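Local coordinates for STIL N-terminal domain-containing protein (Trichoplax adhaerens, PDB 5OI9) that probably takes part in centriole assembly, as the N-terminal domain of a STIL-family protein, a family linked to CEP85 binding and PLK4 activation, at residues K229-I235 with L256-D262; D179-V185 with D329-K335; L31-D36 with D82-I86; L73-L77 with G116-I120; W18-Q23 with V199-V204. All coordinates share one frame; numbering follows the deposited sequence.

In the fold
Contacts 1 and 4 are buried strand pairs, contacts 2 and 3 are partly buried, and contact 5 lies at the surface. The chain forms two mixed sheets. Contacts 1 and 5 reach one of them and touch, through V257 O and W18; contacts 2, 3 and 4 reach the other, where V85 of contact 3 packs on L77 of contact 4. Contacts 1 and 2 lie on opposite sides of the chain's centre. Chemistry follows place: glycine and aliphatic packing mark contacts 1 and 4, with an indole in contact 1; contact 2 has one mainly apolar face and one mixed face; contacts 3 and 5 use waters, with a salt bridge in contact 3 and one direct backbone bond plus apolar patches in contact 5.

Contact 1: residues K229-I235 with L256-D262; sequences KSGYVAI and LVGIWVD
The indole of W260 lies flat across the backbone of the facing strand, with G231 against one of its faces. The two strands run antiparallel, and the pair is joined by backbone bonds such as G231 N to W260 O (3.0 Å). W260 CG sits between its own N and carbonyl carbon (chi1 62°), which folds the ring back over the neighbour: G231 CA stands 3.6 Å from the centroid of the W260 five-membered ring in a CH-pi contact, while S230 C lies toward the rim of the same face. Glycine suits this site because a CB would run into W260 NE1. Cutting W260 back to an alanine would probably strip the G231 backbone of its cover and leave the V244 carbonyl without the NE1 donor it now has. Packing stays close beyond the ring edge, where V233 CG1 meets V257 CG2 at 3.8 Å. On the other face of the sheet Y232 CD1 rests 3.7 Å from I259 CG2. The K229 end is looser: its extended, solvent-exposed chain runs beside D262, yet K229 NZ stays 4.6 Å from D262 OD2, so opposite charges are near without closing a salt bridge. L211 and L215 of helix 210-216 pack on W260, helix 270-281 covers Y232 and I259, and strands 241-245 and 296-302 flank the pair within its sheet.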
# COMPACT_ATOMS: atom_id res chain seq x y z
N LYS A 229 0.71 7.00 12.89
CA LYS A 229 -0.06 8.17 12.50
C LYS A 229 0.90 9.20 11.94
O LYS A 229 2.11 9.16 12.20
CB LYS A 229 -0.87 8.74 13.68
CG LYS A 229 -0.06 9.22 14.86
CD LYS A 229 -0.97 9.84 15.91
CE LYS A 229 -0.20 10.62 16.96
NZ LYS A 229 -1.10 11.48 17.77
N SER A 230 0.36 10.11 11.14
CA SER A 230 1.20 11.10 10.48
C SER A 230 0.41 12.38 10.30
O SER A 230 -0.82 12.41 10.42
CB SER A 230 1.71 10.60 9.13
OG SER A 230 0.70 10.67 8.14
N GLY A 231 1.14 13.45 10.02
CA GLY A 231 0.54 14.73 9.74
C GLY A 231 1.47 15.55 8.87
O GLY A 231 2.34 15.00 8.19
N TYR A 232 1.31 16.87 8.90
CA TYR A 232 2.08 17.74 8.03
C TYR A 232 2.73 18.84 8.85
O TYR A 232 2.34 19.12 9.99
CB TYR A 232 1.18 18.29 6.91
CG TYR A 232 0.58 17.16 6.10
CD1 TYR A 232 1.27 16.59 5.05
CD2 TYR A 232 -0.66 16.63 6.44
CE1 TYR A 232 0.74 15.53 4.33
CE2 TYR A 232 -1.21 15.58 5.72
CZ TYR A 232 -0.50 15.03 4.66
OH TYR A 232 -1.03 13.98 3.95
N VAL A 233 3.77 19.44 8.27
CA VAL A 233 4.60 20.42 8.95
C VAL A 233 4.45 21.76 8.24
O VAL A 233 4.73 21.87 7.05
CB VAL A 233 6.08 19.99 8.99
CG1 VAL A 233 6.92 21.05 9.69
CG2 VAL A 233 6.22 18.64 9.67
N ALA A 234 4.00 22.76 8.99
CA ALA A 234 3.92 24.12 8.50
C ALA A 234 5.06 24.93 9.11
O ALA A 234 5.83 24.45 9.95
CB ALA A 234 2.56 24.73 8.83
N ILE A 235 5.19 26.18 8.69
CA ILE A 235 6.28 27.05 9.13
C ILE A 235 5.74 28.46 9.28
O ILE A 235 4.87 28.89 8.51
CB ILE A 235 7.47 26.98 8.15
CG1 ILE A 235 8.70 27.71 8.72
CG2 ILE A 235 7.10 27.53 6.79
CD1 ILE A 235 9.97 27.46 7.92
N LEU A 256 3.22 24.49 3.58
CA LEU A 256 3.73 23.24 4.11
C LEU A 256 5.16 23.01 3.65
O LEU A 256 5.51 23.33 2.51
CB LEU A 256 2.84 22.07 3.69
CG LEU A 256 1.41 22.09 4.24
CD1 LEU A 256 0.56 20.99 3.63
CD2 LEU A 256 1.43 21.98 5.76
N VAL A 257 5.98 22.44 4.54
CA VAL A 257 7.38 22.17 4.25
C VAL A 257 7.75 20.71 4.46
O VAL A 257 8.92 20.35 4.31
CB VAL A 257 8.31 23.07 5.09
CG1 VAL A 257 8.17 24.52 4.66
CG2 VAL A 257 7.99 22.91 6.58
N GLY A 258 6.80 19.85 4.81
CA GLY A 258 7.11 18.45 5.02
C GLY A 258 6.03 17.78 5.85
O GLY A 258 4.88 18.20 5.86
N ILE A 259 6.45 16.71 6.53
CA ILE A 259 5.54 15.82 7.24
C ILE A 259 6.16 15.42 8.57
O ILE A 259 7.36 15.57 8.80
CB ILE A 259 5.22 14.54 6.43
CG1 ILE A 259 6.51 13.75 6.18
CG2 ILE A 259 4.54 14.89 5.12
CD1 ILE A 259 6.29 12.43 5.45
N TRP A 260 5.31 14.90 9.46
CA TRP A 260 5.76 14.21 10.66
C TRP A 260 5.12 12.83 10.69
O TRP A 260 4.01 12.63 10.20
CB TRP A 260 5.43 14.99 11.94
CG TRP A 260 3.97 15.22 12.20
CD1 TRP A 260 3.24 16.33 11.87
CD2 TRP A 260 3.07 14.33 12.86
NE1 TRP A 260 1.94 16.18 12.28
CE2 TRP A 260 1.81 14.96 12.89
CE3 TRP A 260 3.20 13.06 13.43
CZ2 TRP A 260 0.68 14.36 13.46
CZ3 TRP A 260 2.08 12.46 13.99
CH2 TRP A 260 0.84 13.12 14.00
N VAL A 261 5.85 11.86 11.25
CA VAL A 261 5.40 10.48 11.33
C VAL A 261 5.68 9.96 12.74
O VAL A 261 6.74 10.22 13.31
CB VAL A 261 6.09 9.59 10.27
CG1 VAL A 261 5.73 8.12 10.49
CG2 VAL A 261 5.69 10.03 8.87
N ASP A 262 4.71 9.23 13.29
CA ASP A 262 4.79 8.68 14.64
C ASP A 262 4.47 7.19 14.60
O ASP A 262 3.73 6.72 13.73
CB ASP A 262 3.82 9.41 15.58
CG ASP A 262 3.86 8.88 17.00
OD1 ASP A 262 4.90 8.33 17.41
OD2 ASP A 262 2.83 9.01 17.70

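Contact 2: residues D179-V185 with D329-K335; sequences DEISINV and DDIFMEK
N184 and D330 face each other across two antiparallel strands with their flat ends turned steeply, the amide and carboxylate planes 61° apart. A chi1 of 179° points the N184 amide away from its own N-H, and this carries ND2 to D330 OD1 at 2.7 Å in a nearly straight bond (174°). The oxygen lies in the amide plane, and the donor meets it on the syn side, somewhat out of the carboxylate plane. A leucine in place of N184 would offer no N-H and would probably leave D330 OD1 without this mate, its carboxylate freer to turn. Along the same face, the F332 ring meets S182 obliquely, CD1 to S182 CB being 3.8 Å; the E180 carboxylate also approaches the ring obliquely, OE2 3.9 Å from F332 CD1. On the other face I181, I183, I331 and M333 form an apolar cluster. M333, modelled as selenomethionine, bends at its last torsion so that its methyl CE reaches both isoleucines of the facing strand, 3.6 Å from I181 CG2 and 3.7 Å from I183 CD1. I331 CG2 lies 3.7 Å from I183 CB. These branched and flexible chains suit the side covered by helix 45-61, whose Q52 touches I181 and I183 and whose R49 touches M333. Between the faces, reciprocal backbone bonds join I181 to M333 and I183 to I331. Where the strands end, one water donates to D179 O and E334 OE1 and accepts from K335 N. The pairing is thus two-sided: the aliphatic cluster lies toward the helix, and the other face is mixed, the F332 ring among polar groups, with an amide-carboxylate bond tying N184 to D330 across the strands.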
# COMPACT_ATOMS: atom_id res chain seq x y z
N ASP A 179 -13.96 -35.51 -10.52
CA ASP A 179 -13.03 -35.82 -9.44
C ASP A 179 -12.70 -34.62 -8.56
O ASP A 179 -12.69 -34.74 -7.33
CB ASP A 179 -11.73 -36.38 -10.02
CG ASP A 179 -11.93 -37.65 -10.80
OD1 ASP A 179 -12.87 -38.40 -10.47
OD2 ASP A 179 -11.16 -37.90 -11.75
N GLU A 180 -12.43 -33.46 -9.16
CA GLU A 180 -11.82 -32.38 -8.41
C GLU A 180 -12.19 -31.04 -9.03
O GLU A 180 -12.70 -30.96 -10.15
CB GLU A 180 -10.29 -32.52 -8.38
CG GLU A 180 -9.66 -32.35 -9.75
CD GLU A 180 -8.21 -32.81 -9.79
OE1 GLU A 180 -7.62 -33.04 -8.71
OE2 GLU A 180 -7.67 -32.95 -10.91
N ILE A 181 -11.92 -29.98 -8.27
CA ILE A 181 -11.94 -28.61 -8.76
C ILE A 181 -10.50 -28.16 -8.92
O ILE A 181 -9.71 -28.26 -7.97
CB ILE A 181 -12.71 -27.69 -7.81
CG1 ILE A 181 -14.09 -28.28 -7.48
CG2 ILE A 181 -12.85 -26.30 -8.41
CD1 ILE A 181 -14.77 -27.64 -6.29
N SER A 182 -10.14 -27.70 -10.11
CA SER A 182 -8.80 -27.20 -10.38
C SER A 182 -8.87 -25.71 -10.68
O SER A 182 -9.78 -25.26 -11.39
CB SER A 182 -8.15 -27.95 -11.55
OG SER A 182 -8.87 -27.75 -12.75
N ILE A 183 -7.93 -24.94 -10.14
CA ILE A 183 -7.90 -23.50 -10.31
C ILE A 183 -6.47 -23.06 -10.61
O ILE A 183 -5.54 -23.44 -9.89
CB ILE A 183 -8.43 -22.74 -9.08
CG1 ILE A 183 -9.79 -23.27 -8.64
CG2 ILE A 183 -8.52 -21.25 -9.37
CD1 ILE A 183 -10.38 -22.53 -7.46
N ASN A 184 -6.30 -22.27 -11.66
CA ASN A 184 -5.04 -21.57 -11.91
C ASN A 184 -5.20 -20.14 -11.42
O ASN A 184 -6.00 -19.37 -11.96
CB ASN A 184 -4.67 -21.60 -13.39
CG ASN A 184 -3.39 -20.85 -13.68
OD1 ASN A 184 -3.41 -19.73 -14.19
ND2 ASN A 184 -2.26 -21.46 -13.35
N VAL A 185 -4.44 -19.78 -10.38
CA VAL A 185 -4.52 -18.47 -9.76
C VAL A 185 -3.31 -17.66 -10.20
O VAL A 185 -2.17 -18.04 -9.93
CB VAL A 185 -4.58 -18.58 -8.22
CG1 VAL A 185 -4.70 -17.21 -7.59
CG2 VAL A 185 -5.73 -19.48 -7.80
N ASP A 329 0.16 -20.06 -9.72
CA ASP A 329 0.30 -21.42 -9.25
C ASP A 329 -1.05 -22.11 -9.38
O ASP A 329 -2.09 -21.46 -9.39
CB ASP A 329 0.81 -21.46 -7.81
CG ASP A 329 1.32 -22.83 -7.40
OD1 ASP A 329 1.14 -23.80 -8.17
OD2 ASP A 329 1.92 -22.93 -6.30
N ASP A 330 -1.01 -23.43 -9.51
CA ASP A 330 -2.22 -24.23 -9.57
C ASP A 330 -2.58 -24.73 -8.18
O ASP A 330 -1.71 -24.97 -7.34
CB ASP A 330 -2.05 -25.41 -10.52
CG ASP A 330 -1.81 -24.99 -11.95
OD1 ASP A 330 -2.41 -23.99 -12.39
OD2 ASP A 330 -1.01 -25.67 -12.64
N ILE A 331 -3.88 -24.88 -7.95
CA ILE A 331 -4.40 -25.56 -6.76
C ILE A 331 -5.42 -26.59 -7.22
O ILE A 331 -6.18 -26.34 -8.17
CB ILE A 331 -5.00 -24.57 -5.74
CG1 ILE A 331 -5.41 -25.30 -4.46
CG2 ILE A 331 -6.19 -23.82 -6.33
CD1 ILE A 331 -5.99 -24.40 -3.39
N PHE A 332 -5.42 -27.75 -6.57
CA PHE A 332 -6.36 -28.82 -6.88
C PHE A 332 -7.17 -29.12 -5.63
O PHE A 332 -6.60 -29.43 -4.58
CB PHE A 332 -5.62 -30.06 -7.38
CG PHE A 332 -4.80 -29.81 -8.62
CD1 PHE A 332 -5.37 -29.94 -9.88
CD2 PHE A 332 -3.47 -29.44 -8.53
CE1 PHE A 332 -4.63 -29.70 -11.02
CE2 PHE A 332 -2.72 -29.20 -9.67
CZ PHE A 332 -3.30 -29.33 -10.91
N MSE A 333 -8.48 -29.02 -5.75
CA MSE A 333 -9.36 -29.17 -4.60
C MSE A 333 -10.31 -30.34 -4.74
O MSE A 333 -10.91 -30.54 -5.80
CB MSE A 333 -10.18 -27.90 -4.38
CG MSE A 333 -9.37 -26.63 -4.25
SE MSE A 333 -10.54 -25.20 -3.66
CE MSE A 333 -11.72 -25.10 -5.20
N GLU A 334 -10.47 -31.10 -3.66
CA GLU A 334 -11.51 -32.12 -3.62
C GLU A 334 -12.88 -31.47 -3.69
O GLU A 334 -13.08 -30.33 -3.25
CB GLU A 334 -11.38 -32.95 -2.34
CG GLU A 334 -10.10 -33.75 -2.24
CD GLU A 334 -10.10 -34.97 -3.14
OE1 GLU A 334 -11.19 -35.53 -3.37
OE2 GLU A 334 -9.02 -35.36 -3.63
N LYS A 335 -13.83 -32.20 -4.27
CA LYS A 335 -15.22 -31.75 -4.28
C LYS A 335 -15.71 -31.45 -2.87
O LYS A 335 -16.35 -30.42 -2.62
CB LYS A 335 -16.10 -32.80 -4.95
CG LYS A 335 -15.86 -32.96 -6.43
CD LYS A 335 -16.30 -31.71 -7.17
CE LYS A 335 -16.83 -32.06 -8.54
NZ LYS A 335 -17.85 -33.15 -8.47
O HOH W 1 -13.29 -34.81 -4.63

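Contact 3: residues L31-D36 with D82-I86; sequences LLKGSD and DDRVI
The R84 guanidinium meets D36 at its edge: D36 OD2 lies near the guanidinium plane, 2.9 Å from R84 NH2, while the carboxylate stands almost perpendicular, the two planes 82° apart. The result is a salt bridge whose hydrogen bond is bent and weak, with an N-H...O angle of 126°. R84 gets there by running past S35, whose CB lies 3.5 Å from R84 CA, and then bending at chi3 (-64°) to turn its head toward D36. S35 is small enough to sit this close to the arginine stem, and its hydroxyl is hydrogen-bonded to the N38 carbonyl. S35 and G34 are the two middle residues of a type I beta turn from K33 to D36, closed by D36 N on K33 O at 3.2 Å. This turn precedes strand 39-44 and packs against D82-R84, part of the connection of the beta-hairpin that leads from strand 69-79 into strand 85-97. Glycine fits position 34 because a CB there would strike D82 O and D83 CB. A water bridges the two segments, 2.6 Å from L31 O and 2.7 Å from D83 O, and also accepts a weak bond from G34 N; it has more acceptors in reach than protons to give. Where the hairpin enters its strand, V85 points toward the loop, CG2 lying 4.1 Å from L31 O, with L32 CD2 more distantly facing V85 CB. D83, by contrast, packs on P270 at the start of helix 270-281.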
# COMPACT_ATOMS: atom_id res chain seq x y z
N LEU A 31 8.56 1.16 -0.62
CA LEU A 31 7.56 0.30 0.01
C LEU A 31 8.12 -1.08 0.35
O LEU A 31 7.90 -1.60 1.45
CB LEU A 31 6.35 0.14 -0.92
CG LEU A 31 5.28 -0.82 -0.41
CD1 LEU A 31 4.51 -0.19 0.73
CD2 LEU A 31 4.34 -1.26 -1.53
N LEU A 32 8.85 -1.68 -0.58
CA LEU A 32 9.32 -3.05 -0.44
C LEU A 32 10.80 -3.13 -0.07
O LEU A 32 11.43 -4.17 -0.28
CB LEU A 32 9.05 -3.84 -1.72
CG LEU A 32 7.59 -3.85 -2.18
CD1 LEU A 32 7.44 -4.45 -3.56
CD2 LEU A 32 6.73 -4.59 -1.17
N LYS A 33 11.36 -2.05 0.48
CA LYS A 33 12.79 -2.03 0.79
C LYS A 33 13.13 -3.07 1.85
O LYS A 33 14.04 -3.88 1.67
CB LYS A 33 13.20 -0.63 1.25
CG LYS A 33 14.64 -0.27 0.94
CD LYS A 33 14.85 -0.17 -0.56
CE LYS A 33 16.23 0.35 -0.90
NZ LYS A 33 16.38 0.55 -2.37
N GLY A 34 12.40 -3.06 2.97
CA GLY A 34 12.67 -3.99 4.05
C GLY A 34 12.46 -5.44 3.69
O GLY A 34 13.08 -6.32 4.31
N SER A 35 11.60 -5.73 2.71
CA SER A 35 11.31 -7.10 2.31
C SER A 35 12.14 -7.56 1.12
O SER A 35 11.73 -8.48 0.42
CB SER A 35 9.82 -7.25 1.99
OG SER A 35 9.51 -6.69 0.72
N ASP A 36 13.30 -6.93 0.89
CA ASP A 36 14.19 -7.30 -0.22
C ASP A 36 13.48 -7.23 -1.57
O ASP A 36 13.74 -8.05 -2.46
CB ASP A 36 14.78 -8.70 -0.00
CG ASP A 36 15.21 -8.95 1.43
OD1 ASP A 36 16.13 -8.26 1.91
OD2 ASP A 36 14.60 -9.83 2.08
N ASP A 82 11.49 -7.40 9.68
CA ASP A 82 12.30 -6.38 9.02
C ASP A 82 11.50 -5.69 7.91
O ASP A 82 11.93 -5.60 6.76
CB ASP A 82 13.61 -6.96 8.48
CG ASP A 82 14.57 -5.87 7.98
OD1 ASP A 82 15.05 -5.07 8.81
OD2 ASP A 82 14.83 -5.82 6.77
N ASP A 83 10.31 -5.22 8.28
CA ASP A 83 9.44 -4.47 7.38
C ASP A 83 9.08 -5.27 6.13
O ASP A 83 9.06 -4.74 5.02
CB ASP A 83 10.07 -3.12 7.02
CG ASP A 83 10.34 -2.25 8.25
OD1 ASP A 83 9.48 -2.20 9.15
OD2 ASP A 83 11.41 -1.61 8.31
N ARG A 84 8.80 -6.56 6.32
CA ARG A 84 8.42 -7.45 5.22
C ARG A 84 6.90 -7.45 5.08
O ARG A 84 6.18 -7.83 6.02
CB ARG A 84 8.95 -8.86 5.46
CG ARG A 84 8.29 -9.92 4.59
CD ARG A 84 9.15 -11.17 4.50
NE ARG A 84 10.42 -10.91 3.83
CZ ARG A 84 11.17 -11.85 3.26
NH1 ARG A 84 10.78 -13.12 3.27
NH2 ARG A 84 12.32 -11.52 2.67
N VAL A 85 6.41 -7.05 3.91
CA VAL A 85 4.99 -6.84 3.68
C VAL A 85 4.36 -8.13 3.19
O VAL A 85 4.85 -8.76 2.24
CB VAL A 85 4.76 -5.70 2.68
CG1 VAL A 85 3.27 -5.46 2.50
CG2 VAL A 85 5.46 -4.44 3.15
N ILE A 86 3.26 -8.53 3.83
CA ILE A 86 2.49 -9.71 3.46
C ILE A 86 1.02 -9.33 3.38
O ILE A 86 0.50 -8.66 4.28
CB ILE A 86 2.69 -10.86 4.46
CG1 ILE A 86 4.15 -11.30 4.50
CG2 ILE A 86 1.78 -12.04 4.12
CD1 ILE A 86 4.42 -12.46 5.44
O HOH W 2 9.42 -2.86 3.13

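Contact 4: residues L73-L77 with G116-I120; sequences LLGSL and GDVII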
# COMPACT_ATOMS: atom_id res chain seq x y z
N LEU A 73 -11.82 -10.26 -3.78
CA LEU A 73 -11.24 -10.88 -2.59
C LEU A 73 -10.86 -9.77 -1.62
O LEU A 73 -10.51 -8.66 -2.02
CB LEU A 73 -10.01 -11.72 -2.95
CG LEU A 73 -10.27 -12.97 -3.80
CD1 LEU A 73 -8.98 -13.74 -4.04
CD2 LEU A 73 -11.31 -13.86 -3.14
N LEU A 74 -10.98 -10.06 -0.33
CA LEU A 74 -10.66 -9.10 0.71
C LEU A 74 -9.51 -9.63 1.55
O LEU A 74 -9.52 -10.80 1.96
CB LEU A 74 -11.88 -8.81 1.60
CG LEU A 74 -13.12 -8.29 0.88
CD1 LEU A 74 -14.19 -7.89 1.87
CD2 LEU A 74 -12.76 -7.13 -0.04
N GLY A 75 -8.52 -8.78 1.79
CA GLY A 75 -7.34 -9.16 2.54
C GLY A 75 -6.95 -8.10 3.54
O GLY A 75 -7.58 -7.05 3.65
N SER A 76 -5.90 -8.41 4.29
CA SER A 76 -5.31 -7.48 5.24
C SER A 76 -3.82 -7.36 4.95
O SER A 76 -3.18 -8.31 4.49
CB SER A 76 -5.53 -7.93 6.69
OG SER A 76 -4.93 -9.19 6.92
N LEU A 77 -3.27 -6.18 5.23
CA LEU A 77 -1.86 -5.89 5.00
C LEU A 77 -1.12 -5.99 6.33
O LEU A 77 -1.46 -5.30 7.29
CB LEU A 77 -1.69 -4.50 4.38
CG LEU A 77 -0.28 -4.08 3.97
CD1 LEU A 77 -0.34 -3.25 2.70
CD2 LEU A 77 0.40 -3.29 5.08
N GLY A 116 -9.03 -1.07 6.81
CA GLY A 116 -7.99 -2.08 6.84
C GLY A 116 -8.11 -3.15 5.78
O GLY A 116 -7.27 -4.05 5.74
N ASP A 117 -9.13 -3.08 4.93
CA ASP A 117 -9.33 -4.08 3.89
C ASP A 117 -8.49 -3.76 2.67
O ASP A 117 -8.55 -2.64 2.14
CB ASP A 117 -10.81 -4.16 3.50
CG ASP A 117 -11.60 -5.12 4.37
OD1 ASP A 117 -10.98 -5.80 5.21
OD2 ASP A 117 -12.83 -5.19 4.20
N VAL A 118 -7.70 -4.73 2.23
CA VAL A 118 -7.12 -4.70 0.89
C VAL A 118 -8.18 -5.19 -0.09
O VAL A 118 -8.72 -6.29 0.06
CB VAL A 118 -5.85 -5.57 0.82
CG1 VAL A 118 -5.30 -5.58 -0.60
CG2 VAL A 118 -4.81 -5.06 1.80
N ILE A 119 -8.49 -4.37 -1.09
CA ILE A 119 -9.49 -4.72 -2.09
C ILE A 119 -8.77 -5.32 -3.29
O ILE A 119 -7.97 -4.64 -3.95
CB ILE A 119 -10.33 -3.50 -2.50
CG1 ILE A 119 -10.89 -2.79 -1.27
CG2 ILE A 119 -11.45 -3.92 -3.44
CD1 ILE A 119 -11.90 -3.61 -0.49
N ILE A 120 -9.05 -6.58 -3.58
CA ILE A 120 -8.43 -7.27 -4.72
C ILE A 120 -9.51 -7.64 -5.73
O ILE A 120 -10.30 -8.56 -5.49
CB ILE A 120 -7.66 -8.52 -4.27
CG1 ILE A 120 -6.66 -8.17 -3.16
CG2 ILE A 120 -6.94 -9.15 -5.45
CD1 ILE A 120 -7.13 -8.53 -1.77
O HOH W 3 -4.95 -4.46 6.48
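G75 and V118 form a hydrogen-bonded pair of two antiparallel strands inside a mixed beta-sheet, with V118 N to G75 O at 2.7 Å and G75 N to V118 O at 3.0 Å. L73 and I120 make the next such pair. I120 CG1 is anti to its carbonyl carbon (chi1 -53°), and an unusual chi2 of 101° swings CD1 over the neighbouring backbone, 3.4 Å from L73 O and 3.8 Å from G75 N. A CB on G75 would point to that same face, at about contact distance from the methyl. On the other face of the sheet L74 and I119 lie side by side, their ends L74 CD2 and I119 CD1 3.7 Å apart. The other L74 methyl, CD1, passes the D117 carboxylate, which is itself held by a salt bridge to R91 and a bond from I114 N. R91 belongs to strand 85-97, which pairs with 69-79 along its other edge, while strand 167-176 brings I170 against L73 and I120. Where the strands part, one water accepts from L77 N at 2.7 Å and donates to G116 O at 2.5 Å.

Contact 5: residues W18-Q23 with V199-V204; sequences WDSKAQ and VPILPV
D19 and L202 share two waters, which carry most of their polar contact. One water donates to D19 O (2.8 Å) and to L202 O (2.7 Å). A second accepts from L202 N (3.0 Å) and sits beside the carbonyls of D19 and K21, with more acceptors near it than protons to offer. A single direct backbone bond crosses the contact, Q23 N to P200 O at 2.8 Å and nearly straight (169°). Between these ties the loop is shaped by an Asx turn: D19 turns its carboxylate alongside its own carbonyl carbon (chi1 179°), and OD1 takes the N-H of K21 at 3.2 Å, from above the carboxylate plane. This loop leads into strand 27-29, one of the two outermost strands of its sheet within the chain, which pairs antiparallel with strand 196-200; W18-Q23 thus runs past the end of the strand that 27-29 joins. Apolar side chains fill in at both ends. W18 CD1 touches I201 CD1 at 3.7 Å, W18 CB leans on V204 CG2, and W18 NE1 bonds to E312 of strand 309-314, as does S20 OG. A large indole suits this spot because it can cover aliphatic groups while still offering an N-H to a carboxylate. Toward the other end A22 CB meets V199 CG1 at 3.6 Å. Q23, bent at chi2, brings its amide obliquely to the exposed L202, NE2 lying 3.5 Å from L202 CG.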
# COMPACT_ATOMS: atom_id res chain seq x y z
N TRP A 18 16.04 25.62 7.26
CA TRP A 18 16.82 24.78 8.16
C TRP A 18 18.16 24.49 7.49
O TRP A 18 18.38 24.82 6.33
CB TRP A 18 16.09 23.49 8.52
CG TRP A 18 15.74 22.63 7.34
CD1 TRP A 18 16.57 21.76 6.68
CD2 TRP A 18 14.47 22.55 6.68
NE1 TRP A 18 15.90 21.15 5.65
CE2 TRP A 18 14.61 21.62 5.63
CE3 TRP A 18 13.24 23.17 6.87
CZ2 TRP A 18 13.56 21.30 4.77
CZ3 TRP A 18 12.19 22.85 6.02
CH2 TRP A 18 12.36 21.92 4.99
N ASP A 19 19.05 23.87 8.26
CA ASP A 19 20.36 23.47 7.77
C ASP A 19 20.28 22.09 7.13
O ASP A 19 19.79 21.14 7.76
CB ASP A 19 21.39 23.48 8.91
CG ASP A 19 22.77 23.06 8.45
OD1 ASP A 19 23.07 23.17 7.24
OD2 ASP A 19 23.56 22.60 9.30
N SER A 20 20.76 21.98 5.90
CA SER A 20 20.63 20.75 5.12
C SER A 20 21.90 19.91 5.10
O SER A 20 21.95 18.91 4.38
CB SER A 20 20.22 21.08 3.68
OG SER A 20 18.87 21.50 3.63
N LYS A 21 22.92 20.28 5.87
CA LYS A 21 24.15 19.51 5.89
C LYS A 21 23.89 18.08 6.36
O LYS A 21 23.25 17.87 7.40
CB LYS A 21 25.20 20.18 6.78
CG LYS A 21 26.53 19.45 6.82
CD LYS A 21 27.55 20.17 7.68
CE LYS A 21 28.88 19.44 7.70
NZ LYS A 21 29.90 20.14 8.52
N ALA A 22 24.37 17.11 5.60
CA ALA A 22 24.15 15.71 5.92
C ALA A 22 24.87 15.34 7.21
O ALA A 22 26.08 15.54 7.34
CB ALA A 22 24.62 14.82 4.77
N GLN A 23 24.12 14.79 8.16
CA GLN A 23 24.66 14.34 9.43
C GLN A 23 24.78 12.82 9.51
O GLN A 23 25.02 12.28 10.59
CB GLN A 23 23.81 14.86 10.59
CG GLN A 23 23.69 16.37 10.64
CD GLN A 23 25.03 17.06 10.87
OE1 GLN A 23 25.96 16.47 11.41
NE2 GLN A 23 25.13 18.32 10.45
N VAL A 199 18.07 12.11 4.11
CA VAL A 199 19.34 12.55 4.66
C VAL A 199 19.12 12.98 6.11
O VAL A 199 18.28 13.84 6.36
CB VAL A 199 19.95 13.71 3.85
CG1 VAL A 199 21.07 14.36 4.62
CG2 VAL A 199 20.43 13.23 2.49
N PRO A 200 19.85 12.42 7.07
CA PRO A 200 19.72 12.90 8.45
C PRO A 200 20.29 14.31 8.58
O PRO A 200 21.36 14.61 8.05
CB PRO A 200 20.54 11.89 9.27
CG PRO A 200 20.89 10.77 8.32
CD PRO A 200 20.86 11.36 6.95
N ILE A 201 19.56 15.17 9.29
CA ILE A 201 19.95 16.57 9.46
C ILE A 201 19.87 16.93 10.94
O ILE A 201 19.35 16.19 11.77
CB ILE A 201 19.07 17.53 8.63
CG1 ILE A 201 17.62 17.50 9.13
CG2 ILE A 201 19.14 17.18 7.15
CD1 ILE A 201 16.73 18.52 8.46
N LEU A 202 20.41 18.11 11.26
CA LEU A 202 20.40 18.61 12.62
C LEU A 202 18.97 18.95 13.06
O LEU A 202 18.12 19.28 12.22
CB LEU A 202 21.28 19.85 12.75
CG LEU A 202 22.79 19.65 12.61
CD1 LEU A 202 23.50 21.00 12.57
CD2 LEU A 202 23.32 18.81 13.76
N PRO A 203 18.68 18.87 14.36
CA PRO A 203 17.31 19.13 14.82
C PRO A 203 16.88 20.56 14.55
O PRO A 203 17.69 21.49 14.57
CB PRO A 203 17.38 18.84 16.32
CG PRO A 203 18.57 17.97 16.49
CD PRO A 203 19.55 18.42 15.45
N VAL A 204 15.58 20.73 14.30
CA VAL A 204 14.98 22.02 13.99
C VAL A 204 13.96 22.35 15.07
O VAL A 204 13.27 21.46 15.57
CB VAL A 204 14.33 22.03 12.59
CG1 VAL A 204 13.78 23.40 12.26
CG2 VAL A 204 15.34 21.59 11.54
O HOH W 4 18.60 21.08 10.32
O HOH W 5 22.02 19.58 9.15